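Local coordinates for transglutaminase-like domain-containing protein (Streptococcus suis, PDB 4XZ7) that probably cross-links proteins as a secreted transglutaminase, a virulence factor with antiphagocytic properties that forms a homodimer, at residues B[68-76]-B[151-159]. Residues are numbered along the deposited sequence; the frame is centred on the assembly and turned at random.
Sequences INGKVTQNI and KNINGMTIY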
ATOM      1  N   ILE B  68     -18.437   6.783  34.432  1.00 34.34           N
ATOM      2  CA  ILE B  68     -19.233   8.007  34.470  1.00 34.11           C
ATOM      3  C   ILE B  68     -20.035   8.112  35.756  1.00 34.87           C
ATOM      4  O   ILE B  68     -20.911   7.277  36.029  1.00 33.98           O
ATOM      5  CB  ILE B  68     -20.170   8.087  33.253  1.00 35.56           C
ATOM      6  CG1 ILE B  68     -19.333   8.027  31.978  1.00 32.20           C
ATOM      7  CG2 ILE B  68     -21.004   9.367  33.299  1.00 31.29           C
ATOM      8  CD1 ILE B  68     -20.123   8.061  30.731  1.00 35.62           C
ATOM      9  N   ASN B  69     -19.729   9.143  36.544  1.00 23.50           N
ATOM     10  CA  ASN B  69     -20.365   9.339  37.853  1.00 24.41           C
ATOM     11  C   ASN B  69     -20.226   8.090  38.727  1.00 32.18           C
ATOM     12  O   ASN B  69     -21.166   7.682  39.419  1.00 35.77           O
ATOM     13  CB  ASN B  69     -21.842   9.720  37.704  1.00 32.05           C
ATOM     14  CG  ASN B  69     -22.039  11.080  37.032  1.00 38.57           C
ATOM     15  OD1 ASN B  69     -21.080  11.807  36.777  1.00 47.12           O
ATOM     16  ND2 ASN B  69     -23.288  11.428  36.760  1.00 40.14           N
ATOM     17  N   GLY B  70     -19.043   7.483  38.677  1.00 29.09           N
ATOM     18  CA  GLY B  70     -18.750   6.320  39.493  1.00 29.37           C
ATOM     19  C   GLY B  70     -19.222   5.003  38.899  1.00 29.29           C
ATOM     20  O   GLY B  70     -18.971   3.942  39.464  1.00 35.55           O
ATOM     21  N   LYS B  71     -19.904   5.054  37.763  1.00 25.07           N
ATOM     22  CA  LYS B  71     -20.461   3.831  37.187  1.00 33.31           C
ATOM     23  C   LYS B  71     -19.617   3.238  36.064  1.00 25.01           C
ATOM     24  O   LYS B  71     -19.244   3.922  35.115  1.00 26.53           O
ATOM     25  CB  LYS B  71     -21.874   4.084  36.681  1.00 36.26           C
ATOM     26  CG  LYS B  71     -22.835   4.521  37.774  1.00 42.05           C
ATOM     27  CD  LYS B  71     -24.266   4.351  37.313  1.00 47.54           C
ATOM     28  CE  LYS B  71     -24.429   4.724  35.840  1.00 44.60           C
ATOM     29  NZ  LYS B  71     -25.761   4.309  35.319  1.00 33.30           N
ATOM     30  N   VAL B  72     -19.348   1.940  36.169  1.00 24.73           N
ATOM     31  CA  VAL B  72     -18.548   1.240  35.172  1.00 24.20           C
ATOM     32  C   VAL B  72     -19.386   0.791  33.964  1.00 23.58           C
ATOM     33  O   VAL B  72     -18.846   0.503  32.902  1.00 22.93           O
ATOM     34  CB  VAL B  72     -17.823   0.016  35.798  1.00 25.00           C
ATOM     35  CG1 VAL B  72     -16.763   0.487  36.797  1.00 25.53           C
ATOM     36  CG2 VAL B  72     -18.812  -0.903  36.474  1.00 25.89           C
ATOM     37  N   THR B  73     -20.704   0.728  34.133  1.00 23.86           N
ATOM     38  CA  THR B  73     -21.587   0.379  33.028  1.00 23.37           C
ATOM     39  C   THR B  73     -22.824   1.264  32.966  1.00 23.24           C
ATOM     40  O   THR B  73     -23.215   1.877  33.955  1.00 23.84           O
ATOM     41  CB  THR B  73     -22.065  -1.089  33.102  1.00 25.92           C
ATOM     42  OG1 THR B  73     -22.798  -1.308  34.318  1.00 25.05           O
ATOM     43  CG2 THR B  73     -20.886  -2.054  33.028  1.00 24.18           C
ATOM     44  N   GLN B  74     -23.426   1.294  31.782  1.00 22.60           N
ATOM     45  CA  GLN B  74     -24.700   1.948  31.499  1.00 26.34           C
ATOM     46  C   GLN B  74     -25.780   0.892  31.254  1.00 24.29           C
ATOM     47  O   GLN B  74     -25.596  -0.026  30.453  1.00 27.01           O
ATOM     48  CB  GLN B  74     -24.567   2.864  30.270  1.00 21.48           C
ATOM     49  CG  GLN B  74     -23.469   3.922  30.411  1.00 21.06           C
ATOM     50  CD  GLN B  74     -23.796   4.945  31.510  1.00 28.55           C
ATOM     51  OE1 GLN B  74     -24.922   5.455  31.582  1.00 21.68           O
ATOM     52  NE2 GLN B  74     -22.815   5.232  32.374  1.00 21.80           N
ATOM     53  N   ASN B  75     -26.903   1.018  31.942  1.00 23.62           N
ATOM     54  CA  ASN B  75     -27.970   0.047  31.823  1.00 25.04           C
ATOM     55  C   ASN B  75     -28.736   0.400  30.565  1.00 27.90           C
ATOM     56  O   ASN B  75     -29.415   1.417  30.520  1.00 23.94           O
ATOM     57  CB  ASN B  75     -28.868   0.067  33.074  1.00 30.82           C
ATOM     58  CG  ASN B  75     -30.009  -0.941  33.013  1.00 36.22           C
ATOM     59  OD1 ASN B  75     -29.843  -2.059  32.534  1.00 35.57           O
ATOM     60  ND2 ASN B  75     -31.187  -0.536  33.500  1.00 37.27           N
ATOM     61  N   ILE B  76     -28.587  -0.390  29.509  1.00 24.30           N
ATOM     62  CA  ILE B  76     -29.328  -0.066  28.301  1.00 22.70           C
ATOM     63  C   ILE B  76     -30.109  -1.300  27.873  1.00 29.79           C
ATOM     64  O   ILE B  76     -29.528  -2.362  27.665  1.00 23.34           O
ATOM     65  CB  ILE B  76     -28.407   0.430  27.186  1.00 21.62           C
ATOM     66  CG1 ILE B  76     -27.675   1.709  27.628  1.00 21.52           C
ATOM     67  CG2 ILE B  76     -29.210   0.712  25.922  1.00 23.97           C
ATOM     68  CD1 ILE B  76     -26.744   2.268  26.573  1.00 20.23           C
ATOM     69  N   LYS B 151     -24.388   9.314  21.691  1.00 16.38           N
ATOM     70  CA  LYS B 151     -25.009   8.202  22.385  1.00 18.72           C
ATOM     71  C   LYS B 151     -25.790   8.767  23.547  1.00 21.53           C
ATOM     72  O   LYS B 151     -25.233   9.529  24.361  1.00 18.13           O
ATOM     73  CB  LYS B 151     -23.987   7.200  22.918  1.00 24.76           C
ATOM     74  CG  LYS B 151     -23.018   6.645  21.893  1.00 24.39           C
ATOM     75  CD  LYS B 151     -23.611   5.481  21.195  1.00 20.92           C
ATOM     76  CE  LYS B 151     -22.576   4.802  20.306  1.00 22.90           C
ATOM     77  NZ  LYS B 151     -23.302   4.145  19.161  1.00 24.22           N
ATOM     78  N   ASN B 152     -27.063   8.386  23.632  1.00 19.36           N
ATOM     79  CA  ASN B 152     -27.861   8.625  24.833  1.00 27.89           C
ATOM     80  C   ASN B 152     -27.542   7.558  25.863  1.00 21.64           C
ATOM     81  O   ASN B 152     -27.658   6.372  25.569  1.00 20.56           O
ATOM     82  CB  ASN B 152     -29.362   8.639  24.490  1.00 18.84           C
ATOM     83  CG  ASN B 152     -29.747   9.857  23.650  1.00 20.33           C
ATOM     84  OD1 ASN B 152     -29.626  10.998  24.109  1.00 18.59           O
ATOM     85  ND2 ASN B 152     -30.195   9.623  22.418  1.00 20.15           N
ATOM     86  N   ILE B 153     -27.107   7.960  27.054  1.00 19.38           N
ATOM     87  CA  ILE B 153     -26.888   6.985  28.108  1.00 19.98           C
ATOM     88  C   ILE B 153     -27.754   7.269  29.347  1.00 28.06           C
ATOM     89  O   ILE B 153     -28.830   7.859  29.230  1.00 23.44           O
ATOM     90  CB  ILE B 153     -25.407   6.896  28.465  1.00 26.24           C
ATOM     91  CG1 ILE B 153     -24.881   8.219  29.012  1.00 19.79           C
ATOM     92  CG2 ILE B 153     -24.602   6.467  27.222  1.00 19.08           C
ATOM     93  CD1 ILE B 153     -23.404   8.147  29.430  1.00 19.85           C
ATOM     94  N   ASN B 154     -27.344   6.793  30.515  1.00 21.40           N
ATOM     95  CA  ASN B 154     -28.182   6.964  31.696  1.00 26.00           C
ATOM     96  C   ASN B 154     -28.126   8.404  32.196  1.00 22.29           C
ATOM     97  O   ASN B 154     -27.181   8.792  32.879  1.00 31.30           O
ATOM     98  CB  ASN B 154     -27.775   6.014  32.829  1.00 26.06           C
ATOM     99  CG  ASN B 154     -27.935   4.532  32.464  1.00 28.91           C
ATOM    100  OD1 ASN B 154     -27.216   3.680  32.983  1.00 24.18           O
ATOM    101  ND2 ASN B 154     -28.882   4.229  31.594  1.00 23.03           N
ATOM    102  N   GLY B 155     -29.135   9.194  31.848  1.00 22.27           N
ATOM    103  CA  GLY B 155     -29.264  10.539  32.374  1.00 22.45           C
ATOM    104  C   GLY B 155     -28.436  11.599  31.675  1.00 28.61           C
ATOM    105  O   GLY B 155     -28.443  12.749  32.101  1.00 27.15           O
ATOM    106  N   MET B 156     -27.745  11.235  30.598  1.00 26.52           N
ATOM    107  CA  MET B 156     -26.995  12.217  29.830  1.00 20.37           C
ATOM    108  C   MET B 156     -26.737  11.748  28.392  1.00 23.39           C
ATOM    109  O   MET B 156     -27.007  10.606  28.050  1.00 19.57           O
ATOM    110  CB  MET B 156     -25.671  12.531  30.535  1.00 20.43           C
ATOM    111  CG  MET B 156     -24.651  11.426  30.437  1.00 30.03           C
ATOM    112  SD  MET B 156     -23.378  11.571  31.717  1.00 30.18           S
ATOM    113  CE  MET B 156     -24.310  11.105  33.162  1.00 25.66           C
ATOM    114  N   THR B 157     -26.215  12.658  27.567  1.00 19.09           N
ATOM    115  CA  THR B 157     -25.919  12.397  26.162  1.00 18.87           C
ATOM    116  C   THR B 157     -24.477  12.773  25.862  1.00 19.60           C
ATOM    117  O   THR B 157     -24.019  13.842  26.263  1.00 18.95           O
ATOM    118  CB  THR B 157     -26.856  13.196  25.243  1.00 18.23           C
ATOM    119  OG1 THR B 157     -28.216  12.880  25.568  1.00 18.80           O
ATOM    120  CG2 THR B 157     -26.595  12.883  23.789  1.00 17.59           C
ATOM    121  N   ILE B 158     -23.762  11.889  25.174  1.00 21.50           N
ATOM    122  CA  ILE B 158     -22.374  12.143  24.800  1.00 21.33           C
ATOM    123  C   ILE B 158     -22.302  12.381  23.309  1.00 19.64           C
ATOM    124  O   ILE B 158     -22.754  11.545  22.536  1.00 20.10           O
ATOM    125  CB  ILE B 158     -21.448  10.967  25.172  1.00 21.80           C
ATOM    126  CG1 ILE B 158     -21.463  10.729  26.684  1.00 30.45           C
ATOM    127  CG2 ILE B 158     -20.031  11.258  24.731  1.00 23.40           C
ATOM    128  CD1 ILE B 158     -20.677   9.495  27.124  1.00 30.04           C
ATOM    129  N   TYR B 159     -21.740  13.524  22.917  1.00 16.43           N
ATOM    130  CA  TYR B 159     -21.663  13.930  21.514  1.00 21.04           C
ATOM    131  C   TYR B 159     -20.238  13.807  21.038  1.00 19.11           C
ATOM    132  O   TYR B 159     -19.317  14.021  21.813  1.00 18.71           O
ATOM    133  CB  TYR B 159     -22.131  15.385  21.324  1.00 18.59           C
ATOM    134  CG  TYR B 159     -23.561  15.641  21.777  1.00 20.03           C
ATOM    135  CD1 TYR B 159     -24.605  15.621  20.868  1.00 19.30           C
ATOM    136  CD2 TYR B 159     -23.854  15.909  23.122  1.00 19.39           C
ATOM    137  CE1 TYR B 159     -25.894  15.861  21.267  1.00 18.23           C
ATOM    138  CE2 TYR B 159     -25.136  16.154  23.530  1.00 17.41           C
ATOM    139  CZ  TYR B 159     -26.153  16.125  22.606  1.00 25.28           C
ATOM    140  OH  TYR B 159     -27.445  16.355  23.018  1.00 24.18           O
TER
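Gln74 and Asn154 bring the backbones closest, their CA atoms 6.1 Å apart, where the hairpin loop joining strands 149-152 and 157-167 presses against strand 74-76. The Asn154 amide is laid against the backbone of Asn75: Asn75 N reaches Asn154 OD1 at 2.9 Å, while Asn154 ND2 returns a nearly straight bond (171°) to Asn75 O at 3.1 Å. The amide thus pairs with both the N-H and the C=O of one residue, much as a neighbouring strand would. Asn154 OD1 also accepts from Lys71 NZ at 2.8 Å; both donors sit on lone pairs in its carbonyl plane, so three bonds in all fix the amide's rotation. Gln74, bent at chi2 (-66°), turns OE1 back to accept Asn154 N at 3.0 Å. The contact joins two separate mixed sheets in the N-terminal part of the chain. Beside the polar group, Ile68, the last residue of strand 63-68 and the first of a type I' turn, meets Ile153 tip to tip, CD1 to CD1 at 3.5 Å, and Ile158 CD1 lies a little farther off. Met156 slides past Ile68 in the opposite direction, its SD 3.6 Å from Ile68 CG2, its CE near Asn69, whose amide is held by Asn12 and Lys13.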